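Local coordinates for putative DsbA oxidoreductase SCO1869 (Streptomyces coelicolor A3, PDB 3GL5), which is probably a thiol-disulfide oxidoreductase of the DsbA type, though its substrates and exact role remain unknown, at residues A12-Y17 with R93-G98; V18-F23 with A118-F123; E37-S42 with L109-G114; R140-A145 with L150-V155. All blocks are in the same frame, centred on the assembly; numbering follows the deposited sequence. Where two conformers were deposited one is given.

Contact 1: A12-Y17 with R93-G98. With ACT (acetate ion), chain C.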
loop_
_atom_site.group_PDB
_atom_site.type_symbol
_atom_site.label_atom_id
_atom_site.label_comp_id
_atom_site.label_asym_id
_atom_site.label_seq_id
_atom_site.Cartn_x
_atom_site.Cartn_y
_atom_site.Cartn_z
ATOM N N ALA A 12 16.280 3.820 15.075
ATOM C CA ALA A 12 17.599 3.841 15.741
ATOM C C ALA A 12 18.704 3.473 14.732
ATOM O O ALA A 12 19.512 2.603 14.978
ATOM C CB ALA A 12 17.621 2.834 16.962
ATOM N N CYS A 13 18.682 4.062 13.561
ATOM C CA CYS A 13 19.625 3.682 12.517
ATOM C C CYS A 13 20.056 4.984 11.810
ATOM O O CYS A 13 19.300 5.534 11.023
ATOM C CB CYS A 13 18.910 2.722 11.584
ATOM S SG CYS A 13 19.619 2.405 10.013
ATOM N N PRO A 14 21.239 5.506 12.141
ATOM C CA PRO A 14 21.679 6.796 11.563
ATOM C C PRO A 14 21.721 6.781 10.040
ATOM O O PRO A 14 21.355 7.769 9.444
ATOM C CB PRO A 14 23.094 6.997 12.135
ATOM C CG PRO A 14 23.206 6.087 13.321
ATOM C CD PRO A 14 22.167 4.982 13.172
ATOM N N TRP A 15 22.169 5.683 9.418
ATOM C CA TRP A 15 22.181 5.529 7.952
ATOM C C TRP A 15 20.822 5.406 7.294
ATOM O O TRP A 15 20.721 5.616 6.098
ATOM C CB TRP A 15 23.017 4.309 7.540
ATOM C CG TRP A 15 24.498 4.529 7.874
ATOM C CD1 TRP A 15 25.263 3.874 8.818
ATOM C CD2 TRP A 15 25.333 5.526 7.301
ATOM N NE1 TRP A 15 26.547 4.409 8.843
ATOM C CE2 TRP A 15 26.607 5.422 7.917
ATOM C CE3 TRP A 15 25.131 6.487 6.305
ATOM C CZ2 TRP A 15 27.684 6.244 7.555
ATOM C CZ3 TRP A 15 26.207 7.328 5.955
ATOM C CH2 TRP A 15 27.465 7.190 6.583
ATOM N N CYS A 16 19.803 4.983 8.049
ATOM C CA CYS A 16 18.420 4.984 7.563
ATOM C C CYS A 16 17.960 6.438 7.385
ATOM O O CYS A 16 17.396 6.797 6.344
ATOM C CB CYS A 16 17.517 4.247 8.556
ATOM S SG CYS A 16 17.887 2.506 8.709
ATOM N N TYR A 17 18.235 7.264 8.400
ATOM C CA TYR A 17 17.953 8.706 8.401
ATOM C C TYR A 17 18.684 9.466 7.292
ATOM O O TYR A 17 18.060 10.238 6.567
ATOM C CB TYR A 17 18.340 9.269 9.752
ATOM C CG TYR A 17 18.112 10.765 10.011
ATOM C CD1 TYR A 17 16.881 11.413 9.743
ATOM C CD2 TYR A 17 19.103 11.496 10.614
ATOM C CE1 TYR A 17 16.707 12.820 10.052
ATOM C CE2 TYR A 17 18.943 12.841 10.944
ATOM C CZ TYR A 17 17.773 13.499 10.667
ATOM O OH TYR A 17 17.736 14.812 11.059
ATOM N N ARG A 93 26.640 14.338 19.807
ATOM C CA ARG A 93 26.929 14.076 21.190
ATOM C C ARG A 93 25.675 13.732 21.961
ATOM O O ARG A 93 24.609 14.315 21.740
ATOM C CB ARG A 93 27.547 15.317 21.829
ATOM C CG ARG A 93 28.921 15.124 22.364
ATOM C CD ARG A 93 29.877 14.939 21.239
ATOM N NE ARG A 93 31.257 15.025 21.673
ATOM C CZ ARG A 93 32.257 15.261 20.837
ATOM N NH1 ARG A 93 33.507 15.337 21.290
ATOM N NH2 ARG A 93 31.997 15.416 19.537
ATOM N N ASP A 94 25.833 12.788 22.882
ATOM C CA ASP A 94 24.833 12.449 23.893
ATOM C C ASP A 94 23.567 11.871 23.349
ATOM O O ASP A 94 22.539 12.009 23.993
ATOM C CB ASP A 94 24.452 13.659 24.755
ATOM C CG ASP A 94 25.642 14.289 25.441
ATOM O OD1 ASP A 94 26.590 13.568 25.858
ATOM O OD2 ASP A 94 25.624 15.534 25.551
ATOM N N ARG A 95 23.619 11.264 22.170
ATOM C CA ARG A 95 22.469 10.511 21.651
ATOM C C ARG A 95 22.278 9.234 22.459
ATOM O O ARG A 95 23.220 8.717 23.081
ATOM C CB ARG A 95 22.660 10.171 20.186
ATOM C CG ARG A 95 22.630 11.408 19.197
ATOM C CD ARG A 95 22.212 11.004 17.759
ATOM N NE ARG A 95 23.025 9.904 17.234
ATOM C CZ ARG A 95 22.684 8.616 17.299
ATOM N NH1 ARG A 95 21.534 8.242 17.875
ATOM N NH2 ARG A 95 23.512 7.694 16.792
ATOM N N ASP A 96 21.033 8.775 22.500
ATOM C CA ASP A 96 20.701 7.550 23.191
ATOM C C ASP A 96 20.119 6.568 22.188
ATOM O O ASP A 96 19.934 6.884 20.993
ATOM C CB ASP A 96 19.776 7.804 24.388
ATOM C CG ASP A 96 18.372 8.300 23.980
ATOM O OD1 ASP A 96 18.153 8.761 22.840
ATOM O OD2 ASP A 96 17.466 8.238 24.839
ATOM N N HIS A 97 19.848 5.364 22.667
ATOM C CA HIS A 97 19.472 4.282 21.813
ATOM C C HIS A 97 18.614 3.309 22.618
ATOM O O HIS A 97 18.956 2.988 23.748
ATOM C CB HIS A 97 20.755 3.606 21.333
ATOM C CG HIS A 97 20.531 2.299 20.659
ATOM N ND1 HIS A 97 20.705 2.123 19.300
ATOM C CD2 HIS A 97 20.171 1.091 21.152
ATOM C CE1 HIS A 97 20.445 0.862 18.985
ATOM N NE2 HIS A 97 20.105 0.221 20.089
ATOM N N GLY A 98 17.526 2.814 22.017
ATOM C CA GLY A 98 16.604 1.894 22.704
ATOM C C GLY A 98 15.727 1.079 21.765
ATOM O O GLY A 98 15.976 0.981 20.547
HETATM C C ACT C . 21.939 4.202 16.896
HETATM O O ACT C . 20.922 4.138 17.611
HETATM O OXT ACT C . 22.454 5.325 16.879
HETATM C CH3 ACT C . 22.479 3.009 16.144
#
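P14 and R95 touch directly, the proline ring corner CG lying 3.8 Å from R95 NH2, and A12 packs its methyl against H97 in the same modest way, CB to ring nitrogen ND1 at 3.9 Å. Both are light van der Waals touches of a carbon against a polar side chain; the rest of the junction is filled by an acetate ion, probably from the crystallisation liquor. Its OXT is gripped at the edge of the R95 guanidinium, 2.6 Å from NH2 with an N-H...O angle of 164° and 3.2 Å from NH1 in a weaker bond. The other oxygen, O, takes the hydrogen of H97 ND1 at 2.6 Å, near the plane of the imidazole. The acetate methyl CH3 turns to the other segment and rests 3.6 Å from P14 CD. All this happens beside the C13-C16 disulfide, the CxxC motif of the thioredoxin fold at the start of helix 14-28, with C13 in the N-cap position. A bend at chi3 of R95 (-53°) swings the guanidinium back to the anion. R95 NH2 also makes a salt bridge to E76. A leucine in place of R95 would probably leave both the acetate OXT and the E76 carboxylate without their cationic mate. The second subunit also reaches this place: W15 NE1 hydrogen-bonds A235 O of that chain, and its C229 packs on C13.

Contact 2: V18-F23 with A118-F123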
loop_
_atom_site.group_PDB
_atom_site.type_symbol
_atom_site.label_atom_id
_atom_site.label_comp_id
_atom_site.label_asym_id
_atom_site.label_seq_id
_atom_site.Cartn_x
_atom_site.Cartn_y
_atom_site.Cartn_z
ATOM N N VAL A 18 19.995 9.238 7.156
ATOM C CA VAL A 18 20.782 9.832 6.068
ATOM C C VAL A 18 20.367 9.249 4.699
ATOM O O VAL A 18 20.162 10.013 3.738
ATOM C CB VAL A 18 22.351 9.734 6.308
ATOM C CG1 VAL A 18 23.125 10.457 5.237
ATOM C CG2 VAL A 18 22.718 10.371 7.649
ATOM N N GLY A 19 20.219 7.921 4.615
ATOM C CA GLY A 19 19.825 7.273 3.351
ATOM C C GLY A 19 18.441 7.630 2.820
ATOM O O GLY A 19 18.173 7.587 1.586
ATOM N N LYS A 20 17.528 7.967 3.716
ATOM C CA LYS A 20 16.217 8.381 3.264
ATOM C C LYS A 20 16.345 9.690 2.447
ATOM O O LYS A 20 15.777 9.825 1.365
ATOM C CB LYS A 20 15.252 8.590 4.438
ATOM C CG LYS A 20 13.866 9.126 3.932
ATOM C CD LYS A 20 12.777 8.850 4.928
ATOM C CE LYS A 20 12.416 10.073 5.641
ATOM N NZ LYS A 20 11.574 10.904 4.719
ATOM N N ALA A 21 17.132 10.626 2.973
ATOM C CA ALA A 21 17.319 11.932 2.334
ATOM C C ALA A 21 18.058 11.775 1.013
ATOM O O ALA A 21 17.727 12.446 0.007
ATOM C CB ALA A 21 18.067 12.866 3.256
ATOM N N ARG A 22 19.043 10.878 0.997
ATOM C CA ARG A 22 19.809 10.616 -0.228
ATOM C C ARG A 22 18.918 10.041 -1.338
ATOM O O ARG A 22 19.010 10.450 -2.494
ATOM C CB ARG A 22 21.021 9.719 0.052
ATOM C CG ARG A 22 22.223 10.498 0.332
ATOM C CD ARG A 22 23.402 9.659 0.744
ATOM N NE ARG A 22 24.372 10.447 1.500
ATOM C CZ ARG A 22 25.448 9.924 2.088
ATOM N NH1 ARG A 22 25.676 8.627 2.035
ATOM N NH2 ARG A 22 26.286 10.686 2.764
ATOM N N PHE A 23 18.049 9.107 -0.960
ATOM C CA PHE A 23 17.115 8.519 -1.878
ATOM C C PHE A 23 16.154 9.553 -2.419
ATOM O O PHE A 23 15.820 9.528 -3.618
ATOM C CB PHE A 23 16.289 7.413 -1.225
ATOM C CG PHE A 23 15.191 6.931 -2.107
ATOM C CD1 PHE A 23 15.472 6.105 -3.188
ATOM C CD2 PHE A 23 13.888 7.395 -1.927
ATOM C CE1 PHE A 23 14.476 5.706 -4.044
ATOM C CE2 PHE A 23 12.868 7.003 -2.787
ATOM C CZ PHE A 23 13.151 6.143 -3.829
ATOM N N ALA A 118 5.177 11.805 7.460
ATOM C CA ALA A 118 5.182 12.813 8.526
ATOM C C ALA A 118 5.576 12.237 9.880
ATOM O O ALA A 118 6.348 12.847 10.617
ATOM C CB ALA A 118 3.825 13.568 8.612
ATOM N N LEU A 119 5.087 11.065 10.244
ATOM C CA LEU A 119 5.465 10.525 11.555
ATOM C C LEU A 119 6.890 9.920 11.508
ATOM O O LEU A 119 7.658 9.994 12.493
ATOM C CB LEU A 119 4.453 9.490 12.067
ATOM C CG LEU A 119 4.668 8.947 13.485
ATOM C CD1 LEU A 119 4.669 10.077 14.521
ATOM C CD2 LEU A 119 3.658 7.810 13.827
ATOM N N LEU A 120 7.233 9.338 10.367
ATOM C CA LEU A 120 8.588 8.809 10.174
ATOM C C LEU A 120 9.641 9.931 10.362
ATOM O O LEU A 120 10.582 9.803 11.164
ATOM C CB LEU A 120 8.685 8.104 8.821
ATOM C CG LEU A 120 10.020 7.461 8.471
ATOM C CD1 LEU A 120 10.456 6.398 9.524
ATOM C CD2 LEU A 120 9.984 6.910 7.034
ATOM N N ASP A 121 9.446 11.047 9.660
ATOM C CA ASP A 121 10.333 12.204 9.824
ATOM C C ASP A 121 10.295 12.773 11.220
ATOM O O ASP A 121 11.326 13.161 11.705
ATOM C CB ASP A 121 10.050 13.301 8.821
ATOM C CG ASP A 121 10.413 12.912 7.412
ATOM O OD1 ASP A 121 11.378 12.136 7.195
ATOM O OD2 ASP A 121 9.718 13.408 6.490
ATOM N N ALA A 122 9.132 12.763 11.892
ATOM C CA ALA A 122 9.068 13.221 13.274
ATOM C C ALA A 122 9.882 12.344 14.198
ATOM O O ALA A 122 10.545 12.837 15.078
ATOM C CB ALA A 122 7.630 13.282 13.785
ATOM N N PHE A 123 9.712 11.032 14.078
ATOM C CA PHE A 123 10.446 10.125 14.920
ATOM C C PHE A 123 11.976 10.240 14.694
ATOM O O PHE A 123 12.743 10.197 15.670
ATOM C CB PHE A 123 9.954 8.647 14.754
ATOM C CG PHE A 123 8.618 8.355 15.438
ATOM C CD1 PHE A 123 8.033 9.293 16.342
ATOM C CD2 PHE A 123 7.944 7.139 15.203
ATOM C CE1 PHE A 123 6.791 9.020 16.994
ATOM C CE2 PHE A 123 6.717 6.867 15.862
ATOM C CZ PHE A 123 6.162 7.798 16.768
#
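K20 reaches from helix 14-28 to D121 on helix 116-128, and its ammonium forms a salt bridge with the aspartate, NZ to OD1 at 2.8 Å. The exact place of OD1 is somewhat doubtful, because this oxygen sits too close to a neighbour in the model, and how the pairing divides between the two carboxylate oxygens is doubtful with it. Lower down the lysine chain the contact is apolar: K20 CD lies 4.0 Å from L120 CD2, and the two side chains run past each other in opposite directions. The lysine leaves its helix with CG anti to the backbone N (chi1 176°), then bends at chi3 and again at chi4, which brings NZ round to the acid. Here the helix that carries the CxxC motif of the thioredoxin fold meets a helix of the helical part typical of DsbA relatives, with backbones far enough apart that the K20 and D121 CA atoms are 9.6 Å from each other. Around the ammonium stand two further acids, E24 one turn along its own helix and E117 one turn before D121, each salt-bridged to NZ. An alanine at K20, lacking the chain beyond CB, would probably leave the three carboxylates without their shared counter-charge and open a gap beside L120 CD2. Next to the pair, H40 of strand 36-42 touches both K20 and L120, while L107 of helix 101-111 and I11 back the leucine.

Contact 3: E37-S42 with L109-G114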
loop_
_atom_site.group_PDB
_atom_site.type_symbol
_atom_site.label_atom_id
_atom_site.label_comp_id
_atom_site.label_asym_id
_atom_site.label_seq_id
_atom_site.Cartn_x
_atom_site.Cartn_y
_atom_site.Cartn_z
ATOM N N GLU A 37 5.973 4.984 -6.657
ATOM C CA GLU A 37 5.339 5.034 -5.342
ATOM C C GLU A 37 6.331 4.524 -4.291
ATOM O O GLU A 37 6.916 3.469 -4.469
ATOM C CB GLU A 37 4.109 4.152 -5.312
ATOM C CG GLU A 37 3.223 4.465 -4.124
ATOM C CD GLU A 37 2.342 3.306 -3.687
ATOM O OE1 GLU A 37 2.332 2.245 -4.381
ATOM O OE2 GLU A 37 1.640 3.475 -2.645
ATOM N N VAL A 38 6.511 5.287 -3.210
ATOM C CA VAL A 38 7.437 4.952 -2.124
ATOM C C VAL A 38 6.618 4.447 -0.929
ATOM O O VAL A 38 5.678 5.122 -0.492
ATOM C CB VAL A 38 8.252 6.183 -1.705
ATOM C CG1 VAL A 38 9.195 5.857 -0.532
ATOM C CG2 VAL A 38 9.031 6.714 -2.892
ATOM N N VAL A 39 6.949 3.259 -0.429
ATOM C CA VAL A 39 6.231 2.667 0.685
ATOM C C VAL A 39 7.282 2.400 1.774
ATOM O O VAL A 39 8.321 1.775 1.496
ATOM C CB VAL A 39 5.520 1.346 0.267
ATOM C CG1 VAL A 39 4.926 0.587 1.518
ATOM C CG2 VAL A 39 4.428 1.616 -0.743
ATOM N N HIS A 40 7.028 2.905 2.979
ATOM C CA HIS A 40 7.925 2.663 4.111
ATOM C C HIS A 40 7.496 1.432 4.877
ATOM O O HIS A 40 6.289 1.150 4.984
ATOM C CB HIS A 40 8.026 3.882 5.035
ATOM C CG HIS A 40 8.644 5.055 4.372
ATOM N ND1 HIS A 40 9.954 5.050 3.945
ATOM C CD2 HIS A 40 8.118 6.248 3.980
ATOM C CE1 HIS A 40 10.222 6.208 3.354
ATOM N NE2 HIS A 40 9.127 6.952 3.367
ATOM N N ARG A 41 8.498 0.720 5.398
ATOM C CA ARG A 41 8.372 -0.636 5.932
ATOM C C ARG A 41 9.173 -0.732 7.222
ATOM O O ARG A 41 10.242 -0.142 7.321
ATOM C CB ARG A 41 9.009 -1.611 4.960
ATOM C CG ARG A 41 8.294 -1.720 3.663
ATOM C CD ARG A 41 7.226 -2.690 3.895
ATOM N NE ARG A 41 6.685 -3.120 2.652
ATOM C CZ ARG A 41 5.987 -4.233 2.511
ATOM N NH1 ARG A 41 5.770 -5.058 3.556
ATOM N NH2 ARG A 41 5.524 -4.529 1.311
ATOM N N SER A 42 8.639 -1.450 8.206
ATOM C CA SER A 42 9.267 -1.561 9.515
ATOM C C SER A 42 10.449 -2.514 9.500
ATOM O O SER A 42 10.374 -3.583 8.913
ATOM C CB SER A 42 8.283 -2.141 10.516
ATOM O OG SER A 42 7.144 -1.321 10.642
ATOM N N LEU A 109 -0.089 2.798 12.599
ATOM C CA LEU A 109 -1.194 3.772 12.795
ATOM C C LEU A 109 -1.153 4.924 11.777
ATOM O O LEU A 109 -2.106 5.126 10.997
ATOM C CB LEU A 109 -1.218 4.314 14.226
ATOM C CG LEU A 109 -2.214 5.456 14.518
ATOM C CD1 LEU A 109 -3.658 5.119 14.049
ATOM C CD2 LEU A 109 -2.208 5.764 15.996
ATOM N N ALA A 110 -0.033 5.648 11.748
ATOM C CA ALA A 110 0.212 6.665 10.712
ATOM C C ALA A 110 0.016 6.187 9.262
ATOM O O ALA A 110 -0.547 6.907 8.448
ATOM C CB ALA A 110 1.639 7.285 10.876
ATOM N N LYS A 111 0.494 4.992 8.916
ATOM C CA LYS A 111 0.456 4.553 7.506
ATOM C C LYS A 111 -1.013 4.435 7.091
ATOM O O LYS A 111 -1.410 4.707 5.920
ATOM C CB LYS A 111 1.185 3.213 7.355
ATOM C CG LYS A 111 1.058 2.535 5.980
ATOM C CD LYS A 111 1.295 1.025 6.083
ATOM C CE LYS A 111 2.178 0.554 4.931
ATOM N NZ LYS A 111 1.988 -0.889 4.578
ATOM N N GLU A 112 -1.805 4.075 8.100
ATOM C CA GLU A 112 -3.238 3.925 8.003
ATOM C C GLU A 112 -3.985 5.174 8.505
ATOM O O GLU A 112 -5.161 5.109 8.883
ATOM C CB GLU A 112 -3.671 2.691 8.774
ATOM C CG GLU A 112 -4.843 2.046 8.208
ATOM C CD GLU A 112 -5.693 1.448 9.286
ATOM O OE1 GLU A 112 -5.215 0.484 9.910
ATOM O OE2 GLU A 112 -6.828 1.962 9.497
ATOM N N ARG A 113 -3.306 6.310 8.508
ATOM C CA ARG A 113 -3.985 7.593 8.561
ATOM C C ARG A 113 -3.380 8.472 7.479
ATOM O O ARG A 113 -3.465 9.688 7.573
ATOM C CB ARG A 113 -3.829 8.281 9.913
ATOM C CG ARG A 113 -4.554 7.650 11.052
ATOM C CD ARG A 113 -6.102 7.766 10.925
ATOM N NE ARG A 113 -6.690 6.958 11.968
ATOM C CZ ARG A 113 -7.054 5.687 11.821
ATOM N NH1 ARG A 113 -6.945 5.069 10.649
ATOM N NH2 ARG A 113 -7.542 5.032 12.862
ATOM N N GLY A 114 -2.755 7.856 6.470
ATOM C CA GLY A 114 -2.068 8.564 5.386
ATOM C C GLY A 114 -0.960 9.524 5.820
ATOM O O GLY A 114 -0.563 10.418 5.045
HETATM O O HOH W 1 4.934 -1.027 5.672
#
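K111 stretches from the last turn of helix 101-111 to strand 36-42, where its CE passes 4.2 Å from H40 O and 4.4 Å from V39 CG1. CB points at the strand, and CG stands anti to the backbone N (chi1 172°). From CB to CD the chain spans the gap between helix and strand without touching strand residues 37-42. A bend at chi3 (-137°) follows, and CE is the first atom to arrive, meeting the backbone carbonyl of H40 and a methyl of V39. At the tip, NZ does not bond the strand itself. A water joins them: it donates to H40 O at 2.7 Å and accepts a weak bond from K111 NZ at 3.1 Å.

Strand 36-42 is an outer strand of the central sheet of the thioredoxin fold, paired in parallel with strand 3-9, and the lysine comes to it from the helical part of the molecule. R41 NE lies 5.5 Å from K111 NZ, two like charges; the arginine is held by salt bridges to E6 and D172, which probably ease that proximity. The imidazole of H40 also touches E117 of helix 116-128. Past the helix end, R113 is salt-bridged through NE to E154, and its side chain packs on R113 of the second subunit.

Contact 4: R140-A145 with L150-V155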
loop_
_atom_site.group_PDB
_atom_site.type_symbol
_atom_site.label_atom_id
_atom_site.label_comp_id
_atom_site.label_asym_id
_atom_site.label_seq_id
_atom_site.Cartn_x
_atom_site.Cartn_y
_atom_site.Cartn_z
ATOM N N ARG A 140 6.281 11.413 25.238
ATOM C CA ARG A 140 7.081 11.916 24.104
ATOM C C ARG A 140 6.527 11.470 22.745
ATOM O O ARG A 140 6.370 12.274 21.830
ATOM C CB ARG A 140 8.542 11.501 24.213
ATOM C CG ARG A 140 9.451 12.234 23.245
ATOM C CD ARG A 140 9.269 13.703 23.467
ATOM N NE ARG A 140 9.930 14.532 22.469
ATOM C CZ ARG A 140 9.515 15.752 22.122
ATOM N NH1 ARG A 140 8.410 16.258 22.664
ATOM N NH2 ARG A 140 10.189 16.454 21.203
ATOM N N LEU A 141 6.220 10.193 22.625
ATOM C CA LEU A 141 5.640 9.674 21.383
ATOM C C LEU A 141 4.289 10.305 21.103
ATOM O O LEU A 141 3.979 10.611 19.959
ATOM C CB LEU A 141 5.537 8.147 21.408
ATOM C CG LEU A 141 6.875 7.490 21.763
ATOM C CD1 LEU A 141 6.765 5.955 21.861
ATOM C CD2 LEU A 141 8.001 7.920 20.786
ATOM N N VAL A 142 3.499 10.527 22.142
ATOM C CA VAL A 142 2.233 11.162 21.951
ATOM C C VAL A 142 2.419 12.565 21.336
ATOM O O VAL A 142 1.770 12.916 20.330
ATOM C CB VAL A 142 1.468 11.194 23.264
ATOM C CG1 VAL A 142 0.194 11.990 23.110
ATOM C CG2 VAL A 142 1.152 9.776 23.720
ATOM N N GLU A 143 3.327 13.345 21.920
ATOM C CA GLU A 143 3.590 14.706 21.461
ATOM C C GLU A 143 4.093 14.674 20.024
ATOM O O GLU A 143 3.551 15.375 19.174
ATOM C CB GLU A 143 4.626 15.379 22.350
ATOM C CG GLU A 143 4.179 15.635 23.787
ATOM C CD GLU A 143 5.356 15.947 24.712
ATOM O OE1 GLU A 143 6.524 15.713 24.312
ATOM O OE2 GLU A 143 5.117 16.456 25.834
ATOM N N LEU A 144 5.118 13.856 19.751
ATOM C CA LEU A 144 5.618 13.717 18.381
ATOM C C LEU A 144 4.524 13.307 17.388
ATOM O O LEU A 144 4.497 13.768 16.250
ATOM C CB LEU A 144 6.770 12.698 18.320
ATOM C CG LEU A 144 8.041 13.142 19.039
ATOM C CD1 LEU A 144 9.031 11.993 19.142
ATOM C CD2 LEU A 144 8.672 14.369 18.334
ATOM N N ALA A 145 3.636 12.429 17.818
ATOM C CA ALA A 145 2.599 11.929 16.944
ATOM C C ALA A 145 1.538 13.014 16.672
ATOM O O ALA A 145 1.158 13.262 15.512
ATOM C CB ALA A 145 1.991 10.661 17.547
ATOM N N LEU A 150 -1.525 13.251 13.771
ATOM C CA LEU A 150 -2.325 12.151 14.317
ATOM C C LEU A 150 -3.172 12.587 15.517
ATOM O O LEU A 150 -2.871 13.594 16.143
ATOM C CB LEU A 150 -1.440 10.963 14.674
ATOM C CG LEU A 150 -1.041 10.058 13.525
ATOM C CD1 LEU A 150 0.022 10.690 12.647
ATOM C CD2 LEU A 150 -0.465 8.812 14.124
ATOM N N ASP A 151 -4.228 11.834 15.818
ATOM C CA ASP A 151 -5.090 12.081 17.000
ATOM C C ASP A 151 -4.520 11.435 18.272
ATOM O O ASP A 151 -4.007 10.336 18.213
ATOM C CB ASP A 151 -6.528 11.567 16.755
ATOM C CG ASP A 151 -7.375 11.522 18.040
ATOM O OD1 ASP A 151 -8.064 12.512 18.344
ATOM O OD2 ASP A 151 -7.329 10.518 18.782
ATOM N N ALA A 152 -4.673 12.098 19.417
ATOM C CA ALA A 152 -3.959 11.766 20.660
ATOM C C ALA A 152 -4.543 10.648 21.527
ATOM O O ALA A 152 -3.779 9.781 22.014
ATOM C CB ALA A 152 -3.802 13.008 21.496
ATOM N N GLU A 153 -5.863 10.683 21.737
ATOM C CA GLU A 153 -6.564 9.656 22.521
ATOM C C GLU A 153 -6.292 8.309 21.861
ATOM O O GLU A 153 -6.153 7.276 22.528
ATOM C CB GLU A 153 -8.083 9.924 22.550
ATOM C CG GLU A 153 -8.494 11.402 22.568
ATOM C CD GLU A 153 -9.949 11.630 22.133
ATOM O OE1 GLU A 153 -10.811 10.749 22.361
ATOM O OE2 GLU A 153 -10.237 12.698 21.559
ATOM N N GLU A 154 -6.208 8.370 20.536
ATOM C CA GLU A 154 -6.032 7.256 19.639
ATOM C C GLU A 154 -4.605 6.729 19.649
ATOM O O GLU A 154 -4.371 5.512 19.726
ATOM C CB GLU A 154 -6.349 7.847 18.279
ATOM C CG GLU A 154 -5.987 7.114 17.046
ATOM C CD GLU A 154 -7.021 7.404 15.984
ATOM O OE1 GLU A 154 -8.219 7.392 16.326
ATOM O OE2 GLU A 154 -6.656 7.667 14.821
ATOM N N VAL A 155 -3.645 7.649 19.579
ATOM C CA VAL A 155 -2.248 7.283 19.563
ATOM C C VAL A 155 -1.953 6.586 20.869
ATOM O O VAL A 155 -1.248 5.597 20.908
ATOM C CB VAL A 155 -1.385 8.541 19.335
ATOM C CG1 VAL A 155 -0.003 8.400 19.948
ATOM C CG2 VAL A 155 -1.302 8.819 17.845
#
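An alpha-helical hairpin in the helical part of this DsbA-like protein brings the end of helix 138-147 against the start of helix 152-160. A145 is the pivot: its carbonyl O accepts the backbone N of L150 at 3.2 Å, holding the turn shut. The same oxygen is flanked by the leucine side chain, with L150 CB at 3.6 Å from A145 O. The A145 methyl, CB, faces the second helix, and both branches of V155 close on it, CG2 at 3.8 Å and CG1 at 3.9 Å from A145 CB. With CG1 roughly anti to the backbone N (chi1 152°) and CG2 anti to the carbonyl carbon, V155 turns both methyls to A145. One turn earlier V142 meets the same residue obliquely, CG2 to V155 CG1 at 4.2 Å, and its other methyl, CG1, rests near A152. The inner side of this hairpin is covered by L109 of helix 101-111, which touches L150 and V155, and by L119 of helix 116-128 on A145. Within the first helix R140 NH1 bonds E143 OE1 at 2.6 Å, while its NH2 pairs with D130 of the sodium site; the E143 acid lies in the guanidinium plane, but NH1 stands 29° out of the carboxylate plane.

From the N terminus, strand 3-9 leads into the CxxC turn, and contact 1 closes the first long loop when residues 93-98 return to it. Contact 2 starts on the next turns of the same helix and closes later, at helix 116-128, so it crosses contact 1. Contact 3 also crosses contact 1, but both its segments fall within the span of contact 2; it ties the edge strand to helix 101-111. Contact 4 follows all of these as a short local hairpin. Side chains join neighbours: F23 meets V38 between contacts 2 and 3, F123 meets L144 between 2 and 4, and L150 CD2 meets the A110 backbone N between 3 and 4, linking sheet, CxxC helix and helical part.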